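Fimbrial subunit type 1 (Actinomyces oris, PDB 3UXF) serves as the major shaft-forming subunit of a fimbria that this Gram-positive oral bacterium displays anchored to its cell wall. Local coordinates at residues I81-V86 and G136-S141. Numbering follows the deposited sequence.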
ATOM      1  N   ILE A  81     -15.091 -27.782   3.370  1.00 14.24           N
ATOM      2  CA  ILE A  81     -14.360 -28.977   2.987  1.00 14.95           C
ATOM      3  C   ILE A  81     -15.290 -29.914   2.229  1.00 13.45           C
ATOM      4  O   ILE A  81     -16.458 -30.075   2.611  1.00 15.96           O
ATOM      5  CB  ILE A  81     -13.695 -29.667   4.204  1.00 12.85           C
ATOM      6  CG1 ILE A  81     -14.732 -30.169   5.219  1.00 15.18           C
ATOM      7  CG2 ILE A  81     -12.759 -28.685   4.889  1.00 16.77           C
ATOM      8  CD1 ILE A  81     -14.110 -31.003   6.360  1.00 13.04           C
ATOM      9  N   THR A  82     -14.785 -30.530   1.163  1.00 13.89           N
ATOM     10  CA  THR A  82     -15.599 -31.484   0.415  1.00 13.17           C
ATOM     11  C   THR A  82     -14.871 -32.825   0.362  1.00 12.88           C
ATOM     12  O   THR A  82     -13.722 -32.877  -0.082  1.00 13.16           O
ATOM     13  CB  THR A  82     -15.837 -30.997  -1.010  1.00 16.68           C
ATOM     14  OG1 THR A  82     -16.486 -29.720  -0.954  1.00 18.06           O
ATOM     15  CG2 THR A  82     -16.707 -31.995  -1.774  1.00 18.19           C
ATOM     16  N   LYS A  83     -15.499 -33.912   0.836  1.00 13.53           N
ATOM     17  CA  LYS A  83     -14.836 -35.214   0.788  1.00 13.52           C
ATOM     18  C   LYS A  83     -14.667 -35.720  -0.641  1.00 13.72           C
ATOM     19  O   LYS A  83     -15.576 -35.572  -1.460  1.00 18.05           O
ATOM     20  CB  LYS A  83     -15.605 -36.269   1.610  1.00 14.79           C
ATOM     21  CG  LYS A  83     -14.803 -37.553   1.853  1.00 16.69           C
ATOM     22  CD  LYS A  83     -15.552 -38.481   2.845  1.00 18.96           C
ATOM     23  CE  LYS A  83     -15.496 -39.955   2.453  1.00 30.90           C
ATOM     24  NZ  LYS A  83     -14.170 -40.570   2.318  1.00 27.49           N
ATOM     25  N   LEU A  84     -13.494 -36.260  -0.944  1.00 14.53           N
ATOM     26  CA  LEU A  84     -13.225 -36.752  -2.294  1.00 14.59           C
ATOM     27  C   LEU A  84     -13.553 -38.222  -2.343  1.00 16.92           C
ATOM     28  O   LEU A  84     -13.531 -38.925  -1.313  1.00 16.38           O
ATOM     29  CB  LEU A  84     -11.775 -36.522  -2.690  1.00 13.26           C
ATOM     30  CG  LEU A  84     -11.323 -35.052  -2.624  1.00 14.61           C
ATOM     31  CD1 LEU A  84      -9.926 -34.912  -3.203  1.00 18.94           C
ATOM     32  CD2 LEU A  84     -12.314 -34.109  -3.341  1.00 16.26           C
ATOM     33  N   ASN A  85     -13.861 -38.697  -3.548  1.00 14.96           N
ATOM     34  CA  ASN A  85     -14.230 -40.099  -3.718  1.00 16.95           C
ATOM     35  C   ASN A  85     -12.986 -40.957  -3.900  1.00 18.76           C
ATOM     36  O   ASN A  85     -12.727 -41.521  -4.976  1.00 19.49           O
ATOM     37  CB  ASN A  85     -15.149 -40.226  -4.925  1.00 15.60           C
ATOM     38  CG  ASN A  85     -16.550 -39.704  -4.641  1.00 23.27           C
ATOM     39  OD1 ASN A  85     -17.192 -39.096  -5.506  1.00 23.57           O
ATOM     40  ND2 ASN A  85     -17.030 -39.943  -3.423  1.00 24.59           N
ATOM     41  N   VAL A  86     -12.194 -41.021  -2.834  1.00 16.54           N
ATOM     42  CA  VAL A  86     -11.071 -41.940  -2.735  1.00 16.83           C
ATOM     43  C   VAL A  86     -11.156 -42.602  -1.374  1.00 14.97           C
ATOM     44  O   VAL A  86     -11.550 -41.983  -0.377  1.00 16.56           O
ATOM     45  CB  VAL A  86      -9.681 -41.252  -2.877  1.00 17.14           C
ATOM     46  CG1 VAL A  86      -9.469 -40.727  -4.315  1.00 17.69           C
ATOM     47  CG2 VAL A  86      -9.525 -40.144  -1.851  1.00 17.15           C
ATOM     48  N   GLY A 136     -10.151 -39.892   5.198  1.00 11.77           N
ATOM     49  CA  GLY A 136     -10.313 -39.666   3.777  1.00 12.79           C
ATOM     50  C   GLY A 136      -9.630 -38.401   3.301  1.00 12.50           C
ATOM     51  O   GLY A 136      -8.942 -37.734   4.064  1.00 12.69           O
ATOM     52  N   ALA A 137      -9.823 -38.078   2.028  1.00 12.39           N
ATOM     53  CA  ALA A 137      -9.226 -36.888   1.444  1.00 13.63           C
ATOM     54  C   ALA A 137     -10.279 -35.804   1.257  1.00 13.31           C
ATOM     55  O   ALA A 137     -11.427 -36.090   0.937  1.00 13.92           O
ATOM     56  CB  ALA A 137      -8.560 -37.221   0.124  1.00 14.21           C
ATOM     57  N   TYR A 138      -9.879 -34.556   1.467  1.00 13.63           N
ATOM     58  CA  TYR A 138     -10.799 -33.437   1.353  1.00 13.03           C
ATOM     59  C   TYR A 138     -10.246 -32.308   0.505  1.00 17.21           C
ATOM     60  O   TYR A 138      -9.063 -31.986   0.571  1.00 16.28           O
ATOM     61  CB  TYR A 138     -11.125 -32.874   2.737  1.00 11.95           C
ATOM     62  CG  TYR A 138     -11.976 -33.779   3.588  1.00 11.78           C
ATOM     63  CD1 TYR A 138     -13.343 -33.589   3.677  1.00 14.35           C
ATOM     64  CD2 TYR A 138     -11.410 -34.822   4.303  1.00 13.31           C
ATOM     65  CE1 TYR A 138     -14.126 -34.414   4.452  1.00 13.56           C
ATOM     66  CE2 TYR A 138     -12.185 -35.651   5.078  1.00 13.20           C
ATOM     67  CZ  TYR A 138     -13.541 -35.443   5.151  1.00 14.44           C
ATOM     68  OH  TYR A 138     -14.316 -36.267   5.925  1.00 15.82           O
ATOM     69  N   LEU A 139     -11.128 -31.698  -0.274  1.00 14.08           N
ATOM     70  CA  LEU A 139     -10.797 -30.505  -1.022  1.00 15.40           C
ATOM     71  C   LEU A 139     -11.235 -29.356  -0.129  1.00 16.92           C
ATOM     72  O   LEU A 139     -12.390 -29.290   0.281  1.00 16.29           O
ATOM     73  CB  LEU A 139     -11.550 -30.470  -2.347  1.00 16.43           C
ATOM     74  CG  LEU A 139     -11.245 -29.293  -3.271  1.00 24.14           C
ATOM     75  CD1 LEU A 139      -9.773 -29.271  -3.631  1.00 26.09           C
ATOM     76  CD2 LEU A 139     -12.103 -29.377  -4.523  1.00 31.24           C
ATOM     77  N   VAL A 140     -10.304 -28.466   0.191  1.00 13.97           N
ATOM     78  CA  VAL A 140     -10.581 -27.360   1.098  1.00 14.41           C
ATOM     79  C   VAL A 140     -10.592 -26.053   0.333  1.00 13.48           C
ATOM     80  O   VAL A 140      -9.615 -25.728  -0.361  1.00 14.96           O
ATOM     81  CB  VAL A 140      -9.531 -27.296   2.211  1.00 14.51           C
ATOM     82  CG1 VAL A 140      -9.885 -26.201   3.244  1.00 14.62           C
ATOM     83  CG2 VAL A 140      -9.396 -28.681   2.885  1.00 14.25           C
ATOM     84  N   SER A 141     -11.673 -25.305   0.461  1.00 13.94           N
ATOM     85  CA  SER A 141     -11.802 -24.058  -0.285  1.00 15.13           C
ATOM     86  C   SER A 141     -12.322 -22.934   0.606  1.00 15.15           C
ATOM     87  O   SER A 141     -13.233 -23.117   1.423  1.00 14.70           O
ATOM     88  CB  SER A 141     -12.738 -24.283  -1.475  1.00 15.07           C
ATOM     89  OG  SER A 141     -12.871 -23.083  -2.233  1.00 21.22           O
TER
HETATM   90  O   HOH W   1     -14.631 -27.726  -0.665  1.00 19.49           O
HETATM   91  O   HOH W   2     -11.939 -39.582   0.923  1.00 16.00           O
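Over one face of the Tyr138 ring lies Lys83, its CG 4.0 Å above the plane and displaced toward the rim, while Ile81 approaches obliquely, CD1 3.8 Å from Tyr138 CD1. The lysine CG stands anti to the backbone N (chi1 -167°), which takes CG and CD out along the ring toward CZ and OH; CB already lies beside CE1. The phenol oxygen itself is tied to the backbone N of Glu134, just ahead of strand 136-144. On the same side of the sheet, Ile81 CG2 lies beside Val140, 3.9 Å from Val140 CG2.

Beneath these side chains, three backbone bonds join the strands: Thr82 N to Leu139 O, Leu139 N to Thr82 O and Leu84 N to Ala137 O, the last 2.8 Å long and nearly straight at 168°. A water between Thr82 OG1 and Leu139 O gives that carbonyl a second donor.

On the face carrying Thr82 and Leu139, Leu84 CD2 meets Leu139 CB at 3.8 Å; past the end of strand 78-84, Val86 CG2 rests on Ala137 CB at 3.7 Å. Where the strands part, a second water has four partners: it accepts from Lys83 NZ and Ala137 N and donates to Leu84 O and Val86 O, bridging polar groups that do not pair directly.

Antiparallel pairing of this kind, with side chains alternating between the two faces, joins the central strands 78-84 and 136-144 of a four-stranded sheet, flanked by 114-119 and 155-159, in the beta-sandwich N-terminal domain of a Gram-positive pilin.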